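Local coordinates for SnoaL-like domain-containing protein (Methylibium petroleiphilum PM1, PDB 3G16), which is of unknown function but has the cystatin-like fold of the SnoaL-like family, whose cone-shaped domains often enclose a small-molecule pocket, at the interface of chains A and B. Coordinates in Å, arbitrary orientation; residue numbers count along the deposited sequence, not the author numbering. Chains: chain A/B, uncharacterized protein with cystatin-like fold.

Contact 1: the interface of chains A and B. Residues chain A 79, 87-88, 105; chain B 79, 86-88, 107.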
loop_
_atom_site.group_PDB
_atom_site.type_symbol
_atom_site.label_atom_id
_atom_site.label_comp_id
_atom_site.label_asym_id
_atom_site.label_seq_id
_atom_site.Cartn_x
_atom_site.Cartn_y
_atom_site.Cartn_z
ATOM N N VAL A 79 2.476 1.867 -9.732
ATOM C CA VAL A 79 1.180 1.612 -10.333
ATOM C C VAL A 79 0.533 2.967 -10.557
ATOM O O VAL A 79 0.383 3.729 -9.618
ATOM C CB VAL A 79 0.293 0.809 -9.358
ATOM C CG1 VAL A 79 -1.061 0.482 -9.949
ATOM C CG2 VAL A 79 1.009 -0.506 -8.936
ATOM N N ALA A 87 -1.765 7.125 -7.843
ATOM C CA ALA A 87 -0.714 6.144 -8.014
ATOM C C ALA A 87 -0.517 5.363 -6.725
ATOM O O ALA A 87 -0.987 5.734 -5.664
ATOM C CB ALA A 87 0.605 6.791 -8.430
ATOM N N ALA A 88 0.187 4.254 -6.848
ATOM C CA ALA A 88 0.600 3.482 -5.688
ATOM C C ALA A 88 2.056 3.106 -5.941
ATOM O O ALA A 88 2.472 2.812 -7.054
ATOM C CB ALA A 88 -0.262 2.223 -5.440
ATOM N N ALA A 105 4.268 0.150 1.171
ATOM C CA ALA A 105 3.590 0.629 -0.028
ATOM C C ALA A 105 2.804 1.854 0.359
ATOM O O ALA A 105 2.463 2.040 1.533
ATOM C CB ALA A 105 2.702 -0.444 -0.629
ATOM N N VAL B 79 -6.503 1.606 -7.252
ATOM C CA VAL B 79 -5.584 2.220 -8.223
ATOM C C VAL B 79 -5.265 1.131 -9.247
ATOM O O VAL B 79 -4.697 0.091 -8.869
ATOM C CB VAL B 79 -4.291 2.666 -7.526
ATOM C CG1 VAL B 79 -3.384 3.371 -8.515
ATOM C CG2 VAL B 79 -4.607 3.678 -6.363
ATOM N N GLU B 86 -1.278 -4.083 -13.412
ATOM C CA GLU B 86 -1.082 -4.119 -11.982
ATOM C C GLU B 86 -2.105 -3.195 -11.341
ATOM O O GLU B 86 -2.625 -2.267 -11.968
ATOM C CB GLU B 86 0.341 -3.686 -11.578
ATOM C CG GLU B 86 1.431 -4.671 -12.073
ATOM C CD GLU B 86 2.853 -4.398 -11.564
ATOM O OE1 GLU B 86 3.174 -3.310 -11.061
ATOM O OE2 GLU B 86 3.710 -5.304 -11.746
ATOM N N ALA B 87 -2.365 -3.457 -10.077
ATOM C CA ALA B 87 -3.278 -2.638 -9.294
ATOM C C ALA B 87 -2.807 -2.526 -7.861
ATOM O O ALA B 87 -1.939 -3.299 -7.409
ATOM C CB ALA B 87 -4.725 -3.197 -9.331
ATOM N N ALA B 88 -3.365 -1.567 -7.133
ATOM C CA ALA B 88 -3.180 -1.462 -5.708
ATOM C C ALA B 88 -4.527 -1.181 -5.069
ATOM O O ALA B 88 -5.360 -0.472 -5.608
ATOM C CB ALA B 88 -2.204 -0.372 -5.371
ATOM N N CYS B 107 -0.514 -4.612 -3.213
ATOM C CA CYS B 107 -0.224 -4.585 -4.618
ATOM C C CYS B 107 -0.719 -5.889 -5.246
ATOM O O CYS B 107 -0.549 -6.964 -4.667
ATOM C CB CYS B 107 1.251 -4.432 -4.850
ATOM S SG CYS B 107 1.956 -2.902 -4.250
#
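Strands 71-81 and 86-95 of the cystatin-like sheet, from both chains, meet here face against face, and A:Val79 packs its branched side chain over the backbone of B:Glu86 and B:Ala87. With CG1 anti to the backbone N (chi1 -178°), that methyl is the branch of A:Val79 that reaches the carbonyl O of B:Glu86, at 3.8 Å. The same CG1 of A:Val79 lies 3.9 Å from the CA of B:Ala87. Its other methyl, CG2, turns toward the carboxylate end of B:Glu86, coming to 4.1 Å from OE1, a loose contact without a bond. The symmetry-related valine repeats the rotamer (B:Val79 chi1 -177°), and its CG1 rests 3.9 Å from the CA of A:Ala87. Between these two valines, the CG1 methyls touch each other at 4.0 Å. Beside them the two Ala88 residues meet methyl to methyl, each CB facing its own copy, as expected close to a two-fold axis; the modelled separation is tighter than normal contact and is doubtful. No nitrogen or oxygen of one chain comes within bonding reach of the other in this patch, so the strands are held here by apolar packing and not by a continuous hydrogen-bonded sheet. Between the two copies of strand 100-111, the thiol sulfur SG of B:Cys107 lies 4.4 Å from the CB of A:Ala105.

Contact 2: the interface of chains A and B. Residues chain A 134-137, 142, 147-149; chain B 76, 90, 101, 103, 125.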
loop_
_atom_site.group_PDB
_atom_site.type_symbol
_atom_site.label_atom_id
_atom_site.label_comp_id
_atom_site.label_asym_id
_atom_site.label_seq_id
_atom_site.Cartn_x
_atom_site.Cartn_y
_atom_site.Cartn_z
ATOM N N ARG A 134 -7.373 -0.673 16.910
ATOM C CA ARG A 134 -7.495 -0.077 15.599
ATOM C C ARG A 134 -6.120 0.224 15.041
ATOM O O ARG A 134 -5.423 1.128 15.522
ATOM C CB ARG A 134 -8.318 1.219 15.637
ATOM C CG ARG A 134 -9.695 1.114 16.355
ATOM C CD ARG A 134 -10.553 2.427 16.198
ATOM N NE ARG A 134 -10.855 2.690 14.796
ATOM C CZ ARG A 134 -11.909 2.216 14.138
ATOM N NH1 ARG A 134 -12.875 1.510 14.733
ATOM N NH2 ARG A 134 -11.996 2.506 12.850
ATOM N N LEU A 135 -5.736 -0.496 14.039
ATOM C CA LEU A 135 -4.471 -0.310 13.340
ATOM C C LEU A 135 -4.797 0.420 12.036
ATOM O O LEU A 135 -5.214 -0.196 11.060
ATOM C CB LEU A 135 -3.809 -1.668 13.136
ATOM C CG LEU A 135 -3.217 -2.306 14.390
ATOM C CD1 LEU A 135 -2.823 -3.742 14.150
ATOM C CD2 LEU A 135 -2.014 -1.453 14.853
ATOM N N GLU A 136 -4.647 1.740 12.032
ATOM C CA GLU A 136 -5.032 2.560 10.931
ATOM C C GLU A 136 -4.090 3.771 10.858
ATOM O O GLU A 136 -3.193 3.864 11.679
ATOM C CB GLU A 136 -6.510 2.948 11.014
ATOM C CG GLU A 136 -6.885 3.724 12.207
ATOM C CD GLU A 136 -8.417 3.834 12.428
ATOM O OE1 GLU A 136 -9.213 3.240 11.679
ATOM O OE2 GLU A 136 -8.842 4.500 13.425
ATOM N N LEU A 137 -4.251 4.641 9.866
ATOM C CA LEU A 137 -3.357 5.779 9.708
ATOM C C LEU A 137 -3.595 6.806 10.781
ATOM O O LEU A 137 -4.718 7.138 11.117
ATOM C CB LEU A 137 -3.590 6.407 8.368
ATOM C CG LEU A 137 -3.311 5.558 7.137
ATOM C CD1 LEU A 137 -3.924 6.226 5.898
ATOM C CD2 LEU A 137 -1.784 5.223 6.981
ATOM N N TYR A 142 -10.925 9.332 8.816
ATOM C CA TYR A 142 -11.694 8.281 8.161
ATOM C C TYR A 142 -13.185 8.594 8.027
ATOM O O TYR A 142 -13.759 8.392 6.989
ATOM C CB TYR A 142 -11.506 6.943 8.898
ATOM C CG TYR A 142 -10.144 6.319 8.666
ATOM C CD1 TYR A 142 -9.881 5.673 7.471
ATOM C CD2 TYR A 142 -9.094 6.438 9.576
ATOM C CE1 TYR A 142 -8.632 5.131 7.190
ATOM C CE2 TYR A 142 -7.844 5.884 9.292
ATOM C CZ TYR A 142 -7.626 5.251 8.093
ATOM O OH TYR A 142 -6.392 4.701 7.831
ATOM N N TYR A 147 -14.800 6.805 4.645
ATOM C CA TYR A 147 -14.353 5.452 4.873
ATOM C C TYR A 147 -15.228 4.824 5.966
ATOM O O TYR A 147 -15.719 5.499 6.869
ATOM C CB TYR A 147 -12.903 5.436 5.391
ATOM C CG TYR A 147 -11.788 5.706 4.392
ATOM C CD1 TYR A 147 -11.727 6.846 3.630
ATOM C CD2 TYR A 147 -10.753 4.796 4.258
ATOM C CE1 TYR A 147 -10.728 7.059 2.734
ATOM C CE2 TYR A 147 -9.719 5.004 3.381
ATOM C CZ TYR A 147 -9.689 6.144 2.615
ATOM O OH TYR A 147 -8.679 6.398 1.708
ATOM N N ARG A 148 -15.413 3.514 5.940
ATOM C CA ARG A 148 -16.115 2.883 7.007
ATOM C C ARG A 148 -15.272 2.968 8.275
ATOM O O ARG A 148 -14.024 2.794 8.239
ATOM C CB ARG A 148 -16.360 1.381 6.721
ATOM C CG ARG A 148 -17.482 1.025 5.821
ATOM C CD ARG A 148 -18.822 1.488 6.373
ATOM N NE ARG A 148 -19.483 0.839 7.538
ATOM C CZ ARG A 148 -20.706 0.305 7.491
ATOM N NH1 ARG A 148 -21.351 0.232 6.340
ATOM N NH2 ARG A 148 -21.290 -0.183 8.578
ATOM N N VAL A 149 -15.938 3.132 9.409
ATOM C CA VAL A 149 -15.318 3.217 10.688
ATOM C C VAL A 149 -15.610 1.991 11.549
ATOM O O VAL A 149 -14.740 1.529 12.271
ATOM C CB VAL A 149 -15.688 4.528 11.401
ATOM C CG1 VAL A 149 -15.237 4.501 12.830
ATOM C CG2 VAL A 149 -15.046 5.691 10.628
ATOM N N ASP B 76 -11.303 0.581 -0.001
ATOM C CA ASP B 76 -11.366 1.998 0.331
ATOM C C ASP B 76 -10.775 2.888 -0.775
ATOM O O ASP B 76 -11.181 4.034 -0.943
ATOM C CB ASP B 76 -10.592 2.220 1.636
ATOM C CG ASP B 76 -11.128 1.394 2.796
ATOM O OD1 ASP B 76 -12.348 1.084 2.804
ATOM O OD2 ASP B 76 -10.344 1.075 3.674
ATOM N N GLU B 90 -6.363 -0.110 -1.317
ATOM C CA GLU B 90 -6.346 0.326 0.096
ATOM C C GLU B 90 -7.599 -0.330 0.684
ATOM O O GLU B 90 -8.675 -0.206 0.097
ATOM C CB GLU B 90 -6.425 1.832 0.240
ATOM C CG GLU B 90 -6.255 2.305 1.658
ATOM C CD GLU B 90 -6.471 3.784 1.829
ATOM O OE1 GLU B 90 -7.327 4.344 1.080
ATOM O OE2 GLU B 90 -5.873 4.377 2.739
ATOM N N VAL B 101 -9.991 -3.525 14.165
ATOM C CA VAL B 101 -9.883 -3.038 12.811
ATOM C C VAL B 101 -8.409 -3.008 12.377
ATOM O O VAL B 101 -7.547 -2.537 13.132
ATOM C CB VAL B 101 -10.465 -1.608 12.718
ATOM C CG1 VAL B 101 -10.307 -1.085 11.295
ATOM C CG2 VAL B 101 -11.946 -1.539 13.237
ATOM N N ARG B 103 -6.247 -1.822 8.923
ATOM C CA ARG B 103 -6.270 -1.235 7.598
ATOM C C ARG B 103 -4.932 -1.484 6.960
ATOM O O ARG B 103 -3.941 -1.704 7.617
ATOM C CB ARG B 103 -6.594 0.233 7.656
ATOM C CG ARG B 103 -7.892 0.519 8.394
ATOM C CD ARG B 103 -8.425 1.920 8.086
ATOM N NE ARG B 103 -9.451 2.431 8.991
ATOM C CZ ARG B 103 -10.739 2.592 8.717
ATOM N NH1 ARG B 103 -11.262 2.158 7.576
ATOM N NH2 ARG B 103 -11.515 3.186 9.600
ATOM N N ALA B 125 -1.297 -0.896 8.096
ATOM C CA ALA B 125 -1.207 0.355 8.866
ATOM C C ALA B 125 -0.825 0.016 10.305
ATOM O O ALA B 125 -1.564 0.269 11.239
ATOM C CB ALA B 125 -2.558 1.163 8.818
HETATM O O HOH W 1 -6.227 3.608 5.422
HETATM O O HOH W 2 -14.544 2.460 3.216
#
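Carbon contacts at the centre of this strand-and-tail interface bring the CD methylene of B:Arg103 against the face of the A:Tyr142 ring, 3.3 Å from CE1. Nearby, the CB methyl of B:Ala125 packs 3.5 Å from the CA of A:Glu136. The guanidinium of B:Arg103 continues along the tyrosine face, its plane only 5° from the ring plane, with NE placed for a cation-pi contact; the other face of the guanidinium has B:Val101 CG1 of its own chain, toward the rim. A chain extended from CG to NE (chi3 -164°) carries this flat group between chain A's carboxylate and backbone. Side-on, B:Arg103 gives NE and NH2 to the same carboxylate oxygen, OE1 of A:Glu136, the NE bond being 2.8 Å and part of a salt bridge. End-on, NH1 and NH2 both meet the carbonyl O of A:Arg148, fixing the guanidinium's rotation. A:Arg134 supports the carboxylate from its own chain: NE bonds OE2 of A:Glu136 at 3.0 Å, and NH2 adds a third donor to OE1, an arrangement likely to stabilise its negative charge. Backbone bonds A:Leu135 N to B:Val101 O and B:Arg103 N to A:Leu135 O join strand 134-135 to strand 100-111 in a parallel bridge. Farther out, the ring of A:Tyr147 stands at 90° to the carboxylate of B:Glu90, and its OH donates to OE1 at 2.5 Å. Water 1 links A:Tyr142 OH to B:Glu90 OE2, and water 2 lies 2.6 Å from B:Asp76 OD1 while meeting the backbone N of A:Arg148.

Contact 3: the interface of chains A and B. Residues chain A 47-48, 95, 102, 124, 126; chain B 126-128.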
loop_
_atom_site.group_PDB
_atom_site.type_symbol
_atom_site.label_atom_id
_atom_site.label_comp_id
_atom_site.label_asym_id
_atom_site.label_seq_id
_atom_site.Cartn_x
_atom_site.Cartn_y
_atom_site.Cartn_z
HETATM N N MSE A 47 3.540 6.215 14.345
HETATM C CA MSE A 47 4.748 6.573 13.638
HETATM C C MSE A 47 4.932 8.067 13.468
HETATM O O MSE A 47 4.009 8.759 13.051
HETATM C CB MSE A 47 4.769 5.977 12.232
HETATM C CG MSE A 47 4.848 4.482 12.150
HETATM SE SE MSE A 47 6.394 3.724 13.064
HETATM C CE MSE A 47 7.639 4.574 12.150
ATOM N N TYR A 48 6.142 8.511 13.819
ATOM C CA TYR A 48 6.626 9.851 13.549
ATOM C C TYR A 48 5.742 10.887 14.206
ATOM O O TYR A 48 5.657 12.020 13.720
ATOM C CB TYR A 48 6.806 10.085 12.027
ATOM C CG TYR A 48 7.668 9.071 11.285
ATOM C CD1 TYR A 48 8.807 8.500 11.872
ATOM C CD2 TYR A 48 7.345 8.655 9.981
ATOM C CE1 TYR A 48 9.585 7.571 11.197
ATOM C CE2 TYR A 48 8.143 7.723 9.301
ATOM C CZ TYR A 48 9.254 7.193 9.899
ATOM O OH TYR A 48 10.056 6.250 9.244
ATOM N N LYS A 95 17.446 2.271 6.155
ATOM C CA LYS A 95 17.950 3.113 7.256
ATOM C C LYS A 95 19.411 2.714 7.378
ATOM O O LYS A 95 19.823 1.990 8.282
ATOM C CB LYS A 95 17.155 2.846 8.528
ATOM C CG LYS A 95 15.726 3.258 8.385
ATOM C CD LYS A 95 14.953 2.761 9.550
ATOM C CE LYS A 95 13.560 3.109 9.483
ATOM N NZ LYS A 95 13.024 2.557 10.768
ATOM N N LEU A 102 13.202 -1.190 5.974
ATOM C CA LEU A 102 11.745 -1.140 6.136
ATOM C C LEU A 102 11.147 -1.066 4.739
ATOM O O LEU A 102 11.485 -0.167 3.986
ATOM C CB LEU A 102 11.309 0.077 6.935
ATOM C CG LEU A 102 9.802 0.389 7.049
ATOM C CD1 LEU A 102 9.040 -0.797 7.708
ATOM C CD2 LEU A 102 9.577 1.712 7.792
ATOM N N TYR A 124 3.084 -0.366 5.936
ATOM C CA TYR A 124 4.348 -1.055 6.146
ATOM C C TYR A 124 4.287 -2.548 6.081
ATOM O O TYR A 124 3.289 -3.157 6.477
ATOM C CB TYR A 124 4.897 -0.731 7.536
ATOM C CG TYR A 124 5.277 0.695 7.838
ATOM C CD1 TYR A 124 5.485 1.649 6.833
ATOM C CD2 TYR A 124 5.527 1.072 9.158
ATOM C CE1 TYR A 124 5.914 2.969 7.165
ATOM C CE2 TYR A 124 5.944 2.360 9.473
ATOM C CZ TYR A 124 6.115 3.281 8.480
ATOM O OH TYR A 124 6.564 4.542 8.775
ATOM N N SER A 126 5.159 -4.550 8.191
ATOM C CA SER A 126 5.437 -4.754 9.593
ATOM C C SER A 126 4.269 -5.543 10.191
ATOM O O SER A 126 3.118 -5.299 9.828
ATOM C CB SER A 126 5.649 -3.404 10.264
ATOM O OG SER A 126 5.995 -3.576 11.627
ATOM N N SER B 126 0.343 -0.606 10.449
ATOM C CA SER B 126 0.869 -1.008 11.718
ATOM C C SER B 126 2.271 -0.416 11.847
ATOM O O SER B 126 3.026 -0.446 10.885
ATOM C CB SER B 126 0.940 -2.540 11.777
ATOM O OG SER B 126 1.301 -2.990 13.086
ATOM N N PRO B 127 2.615 0.086 13.035
ATOM C CA PRO B 127 3.930 0.707 13.211
ATOM C C PRO B 127 5.082 -0.300 13.064
ATOM O O PRO B 127 4.899 -1.494 13.201
ATOM C CB PRO B 127 3.833 1.321 14.601
ATOM C CG PRO B 127 2.897 0.523 15.329
ATOM C CD PRO B 127 1.862 0.057 14.287
ATOM N N GLN B 128 6.252 0.203 12.714
ATOM C CA GLN B 128 7.458 -0.595 12.610
ATOM C C GLN B 128 7.670 -1.326 13.904
ATOM O O GLN B 128 7.683 -0.716 14.960
ATOM C CB GLN B 128 8.643 0.340 12.416
ATOM C CG GLN B 128 8.605 1.180 11.229
ATOM C CD GLN B 128 9.809 2.121 11.165
ATOM O OE1 GLN B 128 10.900 1.781 11.618
ATOM N NE2 GLN B 128 9.609 3.305 10.558
HETATM O O HOH W 3 12.713 -0.064 10.925
#
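The ring of A:Tyr124 meets the backbone N of B:Gln128 at its edge, in the ring plane, with the selenium of A:Met47 also at the rim; one face is covered by A:Leu102 CD2, 3.8 Å above its plane. In this SnoaL-like protein of cystatin-like fold, the segment B:Ser126 to B:Gln128 thus lays its glutamine across chain A. The amide plane of B:Gln128 is turned 64° from the A:Tyr124 ring, and its CG methylene touches CE2 of that ring at 3.4 Å. Extended beyond CG (chi2 177°), the glutamine passes A:Leu102, whose side chain crosses it at about a right angle with CD2 3.4 Å from the amide carbon CD. A:Met47, modelled as selenomethionine, also crosses the glutamine at about a right angle; its SE lies 3.8 Å from CB of B:Pro127. The methyl CE sits over one face of the A:Tyr48 ring, offset toward the rim, but its very close approach to B:Gln128 NE2 is doubtful. At the tip, A:Lys95 points its NZ toward the amide oxygen OE1 of B:Gln128; the modelled direct bond is too short to be trusted. Water 3 connects the same groups, 2.6 Å from A:Lys95 NZ and 2.7 Å from B:Gln128 OE1. Toward the backbone, A:Ser126 turns its hydroxyl anti to its own N (chi1 -177°), and OG donates to the carbonyl O of B:Pro127 at 2.8 Å, tilted out of the carbonyl plane.

The C-alpha centres of contact 1 and contact 2 lie about 17 Å apart, those of contact 1 and contact 3 about 19 Å, and those of contact 2 and contact 3 about 16 Å. Strands 86-95 and 100-111 contribute to all three, and strand 71-81 joins contact 1 to contact 2. B:Ala125 of contact 2 directly precedes B:Ser126 of contact 3, so adjacent residues serve both. The three patches differ in chemical character but belong to one two-fold symmetric interface, each with a chain-exchanged twin. This is consistent with a dimer, although the structure alone does not establish the state in solution.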